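Local coordinates for ssDNA binding protein (Pyrococcus furiosus, PDB 4PSM), which binds single-stranded DNA, which it probably entraps in a tunnel system formed between its subunits, at residues A[5-10]-A[17-22]. Sequence-based numbering, arbitrary orientation.
Sequences LMTGFV and NKVRRV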
loop_
_atom_site.group_PDB
_atom_site.type_symbol
_atom_site.label_atom_id
_atom_site.label_comp_id
_atom_site.label_asym_id
_atom_site.label_seq_id
_atom_site.Cartn_x
_atom_site.Cartn_y
_atom_site.Cartn_z
ATOM N N LEU A 5 -10.320 -9.520 -35.184
ATOM C CA LEU A 5 -9.123 -8.880 -34.665
ATOM C C LEU A 5 -8.570 -7.942 -35.729
ATOM O O LEU A 5 -8.397 -8.325 -36.882
ATOM C CB LEU A 5 -8.108 -9.935 -34.252
ATOM C CG LEU A 5 -6.594 -9.766 -34.075
ATOM C CD1 LEU A 5 -5.912 -8.552 -34.713
ATOM C CD2 LEU A 5 -6.078 -10.106 -32.695
HETATM N N MSE A 6 -8.313 -6.702 -35.336
HETATM C CA MSE A 6 -7.777 -5.710 -36.251
HETATM C C MSE A 6 -6.686 -4.908 -35.577
HETATM O O MSE A 6 -6.875 -4.377 -34.483
HETATM C CB MSE A 6 -8.877 -4.774 -36.724
HETATM C CG MSE A 6 -10.055 -5.478 -37.359
HETATM SE SE MSE A 6 -11.407 -4.191 -37.916
HETATM C CE MSE A 6 -11.666 -3.266 -36.226
ATOM N N THR A 7 -5.540 -4.823 -36.238
ATOM C CA THR A 7 -4.409 -4.096 -35.691
ATOM C C THR A 7 -4.485 -2.602 -35.995
ATOM O O THR A 7 -3.964 -1.782 -35.238
ATOM C CB THR A 7 -3.076 -4.641 -36.237
ATOM O OG1 THR A 7 -3.070 -4.540 -37.663
ATOM C CG2 THR A 7 -2.870 -6.091 -35.831
ATOM N N GLY A 8 -5.142 -2.251 -37.096
ATOM C CA GLY A 8 -5.031 -0.910 -37.637
ATOM C C GLY A 8 -3.623 -0.804 -38.177
ATOM O O GLY A 8 -2.926 -1.819 -38.297
ATOM N N PHE A 9 -3.188 0.407 -38.505
ATOM C CA PHE A 9 -1.841 0.571 -39.049
ATOM C C PHE A 9 -0.784 0.245 -38.005
ATOM O O PHE A 9 -0.858 0.694 -36.863
ATOM C CB PHE A 9 -1.619 1.987 -39.584
ATOM C CG PHE A 9 -2.461 2.324 -40.772
ATOM C CD1 PHE A 9 -2.160 1.795 -42.022
ATOM C CD2 PHE A 9 -3.540 3.176 -40.648
ATOM C CE1 PHE A 9 -2.929 2.110 -43.136
ATOM C CE2 PHE A 9 -4.316 3.495 -41.759
ATOM C CZ PHE A 9 -4.009 2.958 -43.007
ATOM N N VAL A 10 0.206 -0.533 -38.405
ATOM C CA VAL A 10 1.313 -0.840 -37.524
ATOM C C VAL A 10 2.576 -1.147 -38.325
ATOM O O VAL A 10 2.538 -1.865 -39.326
ATOM C CB VAL A 10 0.996 -2.036 -36.578
ATOM C CG1 VAL A 10 0.944 -3.350 -37.368
ATOM C CG2 VAL A 10 2.037 -2.115 -35.440
ATOM N N ASN A 17 3.590 -7.915 -31.373
ATOM C CA ASN A 17 3.131 -7.311 -30.125
ATOM C C ASN A 17 1.743 -6.684 -30.262
ATOM O O ASN A 17 0.916 -6.772 -29.353
ATOM C CB ASN A 17 4.129 -6.262 -29.611
ATOM C CG ASN A 17 5.367 -6.880 -28.984
ATOM O OD1 ASN A 17 5.314 -7.973 -28.424
ATOM N ND2 ASN A 17 6.491 -6.173 -29.070
ATOM N N LYS A 18 1.485 -6.047 -31.399
ATOM C CA LYS A 18 0.216 -5.364 -31.586
ATOM C C LYS A 18 -0.931 -6.363 -31.654
ATOM O O LYS A 18 -2.009 -6.136 -31.097
ATOM C CB LYS A 18 0.240 -4.490 -32.841
ATOM C CG LYS A 18 -1.024 -3.661 -33.013
ATOM C CD LYS A 18 -1.197 -2.684 -31.852
ATOM C CE LYS A 18 -2.299 -1.667 -32.124
ATOM N NZ LYS A 18 -2.005 -0.826 -33.322
ATOM N N VAL A 19 -0.695 -7.468 -32.348
ATOM C CA VAL A 19 -1.683 -8.522 -32.435
ATOM C C VAL A 19 -2.048 -8.979 -31.023
ATOM O O VAL A 19 -3.221 -9.015 -30.653
ATOM C CB VAL A 19 -1.159 -9.706 -33.276
ATOM C CG1 VAL A 19 -2.026 -10.941 -33.076
ATOM C CG2 VAL A 19 -1.105 -9.319 -34.733
ATOM N N ARG A 20 -1.031 -9.301 -30.231
ATOM C CA ARG A 20 -1.254 -9.824 -28.892
ATOM C C ARG A 20 -2.001 -8.816 -28.021
ATOM O O ARG A 20 -2.900 -9.179 -27.265
ATOM C CB ARG A 20 0.067 -10.210 -28.240
ATOM C CG ARG A 20 -0.098 -11.167 -27.047
ATOM C CD ARG A 20 1.241 -11.436 -26.362
ATOM N NE ARG A 20 1.724 -10.239 -25.673
ATOM C CZ ARG A 20 2.856 -10.180 -24.978
ATOM N NH1 ARG A 20 3.631 -11.251 -24.883
ATOM N NH2 ARG A 20 3.215 -9.049 -24.379
ATOM N N ARG A 21 -1.639 -7.544 -28.147
ATOM C CA ARG A 21 -2.287 -6.492 -27.378
ATOM C C ARG A 21 -3.769 -6.394 -27.686
ATOM O O ARG A 21 -4.598 -6.342 -26.775
ATOM C CB ARG A 21 -1.583 -5.160 -27.588
ATOM C CG ARG A 21 -0.217 -5.123 -26.936
ATOM C CD ARG A 21 0.604 -3.961 -27.423
ATOM N NE ARG A 21 -0.146 -2.714 -27.403
ATOM C CZ ARG A 21 0.324 -1.577 -27.896
ATOM N NH1 ARG A 21 1.532 -1.564 -28.437
ATOM N NH2 ARG A 21 -0.403 -0.467 -27.849
ATOM N N VAL A 22 -4.098 -6.391 -28.974
ATOM C CA VAL A 22 -5.485 -6.293 -29.408
ATOM C C VAL A 22 -6.258 -7.518 -28.949
ATOM O O VAL A 22 -7.383 -7.414 -28.460
ATOM C CB VAL A 22 -5.575 -6.164 -30.936
ATOM C CG1 VAL A 22 -7.037 -6.045 -31.385
ATOM C CG2 VAL A 22 -4.777 -4.962 -31.383
HETATM O O HOH W 1 -3.417 1.037 -34.738
#
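Helix 15-26 folds back across the edge strand 4-11 that precedes it in the chain, and K18, V19 and V22 lean on L5, M6, T7 and V10. The arrangement is an antiparallel sheet with a helix packed against its outermost strand within the chain, apolar branches of V19 and V22 resting on that strand and K18 bonded to its backbone. The axes of strand 5-8 and helix 17-22 pass 8.0 Å apart, their directions 132° from one another. K18 leaves the helix with CG anti to its backbone N (chi1 -175°), which lays CG against CB of T7 at 3.9 Å; bends at chi2 and chi4 then bring the ammonium back to the strand. There NZ donates to O of T7 over 2.9 Å, within the carbonyl plane and at a C=O...N angle of 156°. A water 2.7 Å from NZ of K18 accepts a second bond and makes a weak one to O of F9, so the ammonium of K18 holds the strand directly at T7 and is linked, weakly and through water, to the corner at F9. Nearer the base of the lysine stem, V10 slides past in the opposite direction, CG2 to CB of K18 at 4.0 Å. Strand 4-11 is bonded to strand 61-71, and OG1 of T7 bonds both O of G8 (2.8 Å) and N of I64. That leaves CG2 of T7 to meet CG2 of V19 at 3.8 Å, while V19 also touches L43 of helix 33-53. Farther along, CD2 of L5 approaches V19 nearly crosswise, and V22 sets CG1 against the backbone O of M6, 3.5 Å away. M105 of the third subunit packs on K18, placing this layer beside an interface of the tetrameric assembly.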